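Local coordinates for START domain-containing protein 10 (Homo sapiens, PDB 6SER) that transfers phosphatidylcholine and phosphatidylethanolamine between membranes, preferring lipids with a palmitoyl or stearoyl chain at sn-1 and an unsaturated 18-carbon chain at sn-2, at residues A[31-34]-A[35-39]; A[214-217]-A[218-222]. All coordinates share one frame; numbering follows the deposited sequence.

Contact 1. Residues A[31-34]-A[35-39]; sequences RSFR and SECEA
F33 and C37 form a Cys sulfur-aromatic contact one turn apart on the N-terminal helix of the START domain, at the helix's last full turn. C37 SG lies 3.5 Å from F33 CE2 and 4.0 Å from the ring centroid, approaching obliquely at 34° off the ring normal. With CG of F33 anti to its own backbone N (chi1 -178°) and SG of C37 beside its own, ring and sulfur lean to the same flank, where I144, M146 and L186 touch the phenyl group and L172 and T184 the cysteine.

R34 and E38 run side by side on another flank. E38 OE2 sits at the edge of the guanidinium, in its plane, although the two flat groups are turned 75° apart. The resulting salt bridge is long, 3.7 Å from R34 NE to E38 OE2, and the same oxygen lies 3.5 Å from R34 CG. In the helix backbone, E38 N donates to R34 O at 3.0 Å, and S35 N to R31 O at 2.8 Å. E36 turns its carboxylate to K67 in a salt bridge. The helix is thus amphipathic here: sulfur and ring are buried against the sheet, while the R34–E38 attraction, on the more exposed side, is probably weak at this length.

Contact 2. Residues A[214-217]-A[218-222]; sequences KMYK and ACLKY
Y216 and L220 meet one turn apart on the long C-terminal helix of the START fold, the leucine over one face of the tyrosine ring. L220 CG stands 4.2 Å above the Y216 ring plane, offset toward the rim, and L220 CD1 comes within 3.8 Å of Y216 CE2. The tyrosine's chi1 of 164° carries its ring toward the following turn, and its OH is satisfied by a hydrogen bond with D76.

The backbone bonds are weakest at L220. A218 N donates to K214 O at 3.0 Å and C219 N to M215 O at 3.1 Å. L220 N instead divides a weak donation between Y216 O at 3.4 Å and K217 O at 3.1 Å, the latter strongly bent at 127°. K217 O therefore serves two donors, since it also accepts from K221 N at 3.3 Å. A218 O accepts a hydrogen bond from the Y91 hydroxyl, and Y222 OH is paired with D88.

The helix packs on two others: M215 and C219 touch L82 of helix 79-87, while A218 and M215 meet W95 of helix 89-95. Y216 reaches M72 and C74 of strand 68-74, and L220 packs on D76 and V77 in the loop beyond that strand.

Overall arrangement
Contact 1 lies on helix 27-38 and contact 2 on helix 197-227, the first and last long helices of one START domain, so they come in series along the chain. Their centres are about 25 Å apart and their nearest atoms about 12 Å, with no touch. Most of the curved sheet is built between them in sequence. The early helix packs on strands 142-151, 161-175 and 181-190; the late one meets strand 68-74, which pairs with 181-190, and helices 79-87 and 89-95. In START domains the C-terminal helix lids a lipid-binding cavity enclosed by the sheet. A triethylene glycol near M215, probably from the crystallisation liquor, is consistent with a pocket there, whereas contact 1 lies where helix 27-38 packs on the sheet.

Contact 1. Residues A[31-34]-A[35-39]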
loop_
_atom_site.group_PDB
_atom_site.type_symbol
_atom_site.label_atom_id
_atom_site.label_comp_id
_atom_site.label_asym_id
_atom_site.label_seq_id
_atom_site.Cartn_x
_atom_site.Cartn_y
_atom_site.Cartn_z
ATOM N N ARG A 31 3.890 12.785 -8.423
ATOM C CA ARG A 31 2.972 13.442 -9.374
ATOM C C ARG A 31 2.351 12.396 -10.299
ATOM O O ARG A 31 1.180 12.365 -10.458
ATOM C CB ARG A 31 3.703 14.554 -10.121
ATOM C CG ARG A 31 3.778 15.836 -9.316
ATOM C CD ARG A 31 4.032 17.094 -10.094
ATOM N NE ARG A 31 5.202 16.808 -10.876
ATOM C CZ ARG A 31 6.367 17.383 -10.708
ATOM N NH1 ARG A 31 6.511 18.331 -9.803
ATOM N NH2 ARG A 31 7.382 16.985 -11.438
ATOM N N SER A 32 3.162 11.506 -10.816
ATOM C CA SER A 32 2.665 10.469 -11.725
ATOM C C SER A 32 1.652 9.629 -10.989
ATOM O O SER A 32 0.701 9.296 -11.581
ATOM C CB SER A 32 3.764 9.613 -12.196
ATOM O OG SER A 32 4.377 10.169 -13.307
ATOM N N PHE A 33 1.959 9.248 -9.767
ATOM C CA PHE A 33 1.041 8.443 -8.952
ATOM C C PHE A 33 -0.269 9.179 -8.745
ATOM O O PHE A 33 -1.236 8.633 -8.982
ATOM C CB PHE A 33 1.704 7.974 -7.670
ATOM C CG PHE A 33 0.800 7.124 -6.848
ATOM C CD1 PHE A 33 0.768 5.765 -6.989
ATOM C CD2 PHE A 33 -0.090 7.706 -6.008
ATOM C CE1 PHE A 33 -0.107 5.012 -6.244
ATOM C CE2 PHE A 33 -0.962 6.956 -5.266
ATOM C CZ PHE A 33 -0.972 5.613 -5.394
ATOM N N ARG A 34 -0.251 10.410 -8.333
ATOM C CA ARG A 34 -1.522 11.107 -8.151
ATOM C C ARG A 34 -2.267 11.224 -9.474
ATOM O O ARG A 34 -3.476 10.975 -9.547
ATOM C CB ARG A 34 -1.304 12.496 -7.552
ATOM C CG ARG A 34 -2.582 13.321 -7.547
ATOM C CD ARG A 34 -2.485 14.572 -6.680
ATOM N NE ARG A 34 -2.122 15.753 -7.452
ATOM C CZ ARG A 34 -0.941 16.358 -7.386
ATOM N NH1 ARG A 34 -0.002 15.899 -6.572
ATOM N NH2 ARG A 34 -0.701 17.428 -8.132
ATOM N N SER A 35 -1.553 11.598 -10.534
ATOM C CA SER A 35 -2.176 11.677 -11.845
ATOM C C SER A 35 -2.773 10.333 -12.240
ATOM O O SER A 35 -3.851 10.274 -12.840
ATOM C CB SER A 35 -1.151 12.159 -12.874
ATOM O OG SER A 35 -1.474 11.693 -14.164
ATOM N N GLU A 36 -2.107 9.240 -11.866
ATOM C CA GLU A 36 -2.634 7.913 -12.161
ATOM C C GLU A 36 -3.953 7.672 -11.434
ATOM O O GLU A 36 -4.896 7.111 -12.006
ATOM C CB GLU A 36 -1.604 6.861 -11.766
ATOM C CG GLU A 36 -1.507 5.696 -12.697
ATOM C CD GLU A 36 -0.306 4.833 -12.395
ATOM O OE1 GLU A 36 0.647 5.334 -11.758
ATOM O OE2 GLU A 36 -0.316 3.651 -12.788
ATOM N N CYS A 37 -4.039 8.097 -10.171
ATOM C CA CYS A 37 -5.275 7.932 -9.406
ATOM C C CYS A 37 -6.416 8.753 -10.000
ATOM O O CYS A 37 -7.538 8.253 -10.138
ATOM C CB CYS A 37 -5.041 8.314 -7.941
ATOM S SG CYS A 37 -3.911 7.217 -7.058
ATOM N N GLU A 38 -6.144 10.010 -10.364
ATOM C CA GLU A 38 -7.178 10.899 -10.887
ATOM C C GLU A 38 -7.562 10.577 -12.328
ATOM O O GLU A 38 -8.615 11.031 -12.795
ATOM C CB GLU A 38 -6.701 12.354 -10.804
ATOM C CG GLU A 38 -6.341 12.840 -9.397
ATOM C CD GLU A 38 -5.568 14.153 -9.410
ATOM O OE1 GLU A 38 -4.892 14.434 -10.425
ATOM O OE2 GLU A 38 -5.638 14.900 -8.407
ATOM N N ALA A 39 -6.730 9.828 -13.046
ATOM C CA ALA A 39 -7.007 9.532 -14.443
ATOM C C ALA A 39 -8.176 8.563 -14.565
ATOM O O ALA A 39 -8.310 7.622 -13.777
ATOM C CB ALA A 39 -5.766 8.945 -15.116
#

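Contact 2. Residues A[214-217]-A[218-222]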
loop_
_atom_site.group_PDB
_atom_site.type_symbol
_atom_site.label_atom_id
_atom_site.label_comp_id
_atom_site.label_asym_id
_atom_site.label_seq_id
_atom_site.Cartn_x
_atom_site.Cartn_y
_atom_site.Cartn_z
ATOM N N LYS A 214 -13.389 -2.393 5.458
ATOM C CA LYS A 214 -12.734 -2.774 6.705
ATOM C C LYS A 214 -11.777 -1.680 7.168
ATOM O O LYS A 214 -11.769 -1.305 8.347
ATOM C CB LYS A 214 -12.004 -4.106 6.533
ATOM C CG LYS A 214 -12.799 -5.297 7.034
ATOM C CD LYS A 214 -12.246 -6.618 6.520
ATOM C CE LYS A 214 -12.953 -7.797 7.183
ATOM N NZ LYS A 214 -14.442 -7.636 7.180
ATOM N N MET A 215 -10.991 -1.130 6.243
ATOM C CA MET A 215 -10.135 -0.001 6.579
ATOM C C MET A 215 -10.954 1.188 7.067
ATOM O O MET A 215 -10.555 1.880 8.011
ATOM C CB MET A 215 -9.297 0.400 5.368
ATOM C CG MET A 215 -8.375 1.574 5.649
ATOM S SD MET A 215 -7.640 2.275 4.166
ATOM C CE MET A 215 -6.906 0.824 3.423
ATOM N N TYR A 216 -12.097 1.450 6.432
ATOM C CA TYR A 216 -12.918 2.578 6.853
ATOM C C TYR A 216 -13.404 2.396 8.288
ATOM O O TYR A 216 -13.349 3.330 9.096
ATOM C CB TYR A 216 -14.100 2.765 5.906
ATOM C CG TYR A 216 -15.174 3.651 6.491
ATOM C CD1 TYR A 216 -15.027 5.037 6.507
ATOM C CD2 TYR A 216 -16.329 3.107 7.045
ATOM C CE1 TYR A 216 -16.002 5.861 7.050
ATOM C CE2 TYR A 216 -17.310 3.924 7.592
ATOM C CZ TYR A 216 -17.140 5.299 7.589
ATOM O OH TYR A 216 -18.110 6.118 8.127
ATOM N N LYS A 217 -13.880 1.193 8.625
ATOM C CA LYS A 217 -14.303 0.937 10.000
ATOM C C LYS A 217 -13.140 1.102 10.967
ATOM O O LYS A 217 -13.327 1.564 12.101
ATOM C CB LYS A 217 -14.907 -0.465 10.127
ATOM C CG LYS A 217 -16.236 -0.641 9.397
ATOM C CD LYS A 217 -16.886 -1.983 9.717
ATOM C CE LYS A 217 -18.236 -2.110 9.022
ATOM N NZ LYS A 217 -19.103 -3.159 9.635
ATOM N N ALA A 218 -11.929 0.734 10.538
ATOM C CA ALA A 218 -10.763 0.903 11.395
ATOM C C ALA A 218 -10.527 2.371 11.723
ATOM O O ALA A 218 -10.153 2.710 12.851
ATOM C CB ALA A 218 -9.530 0.293 10.732
ATOM N N CYS A 219 -10.750 3.259 10.751
ATOM C CA CYS A 219 -10.585 4.688 11.000
ATOM C C CYS A 219 -11.552 5.199 12.064
ATOM O O CYS A 219 -11.220 6.141 12.795
ATOM C CB CYS A 219 -10.764 5.470 9.702
ATOM S SG CYS A 219 -9.530 5.064 8.421
ATOM N N LEU A 220 -12.747 4.602 12.163
ATOM C CA LEU A 220 -13.706 5.026 13.182
ATOM C C LEU A 220 -13.241 4.623 14.573
ATOM O O LEU A 220 -13.434 5.370 15.541
ATOM C CB LEU A 220 -15.089 4.434 12.901
ATOM C CG LEU A 220 -15.732 4.790 11.560
ATOM C CD1 LEU A 220 -17.033 4.029 11.369
ATOM C CD2 LEU A 220 -15.960 6.287 11.463
ATOM N N LYS A 221 -12.631 3.449 14.695
ATOM C CA LYS A 221 -12.149 2.968 15.980
ATOM C C LYS A 221 -10.755 3.484 16.317
ATOM O O LYS A 221 -10.290 3.275 17.443
ATOM C CB LYS A 221 -12.168 1.431 16.000
ATOM C CG LYS A 221 -13.578 0.832 15.978
ATOM C CD LYS A 221 -14.204 0.831 17.371
ATOM C CE LYS A 221 -15.691 0.483 17.346
ATOM N NZ LYS A 221 -16.546 1.707 17.251
ATOM N N TYR A 222 -10.088 4.178 15.384
ATOM C CA TYR A 222 -8.678 4.496 15.597
ATOM C C TYR A 222 -8.455 5.502 16.721
ATOM O O TYR A 222 -7.605 5.233 17.590
ATOM C CB TYR A 222 -8.029 4.966 14.291
ATOM C CG TYR A 222 -6.550 5.255 14.468
ATOM C CD1 TYR A 222 -5.652 4.224 14.723
ATOM C CD2 TYR A 222 -6.053 6.557 14.394
ATOM C CE1 TYR A 222 -4.300 4.475 14.898
ATOM C CE2 TYR A 222 -4.706 6.814 14.557
ATOM C CZ TYR A 222 -3.833 5.768 14.813
ATOM O OH TYR A 222 -2.489 6.021 14.981
#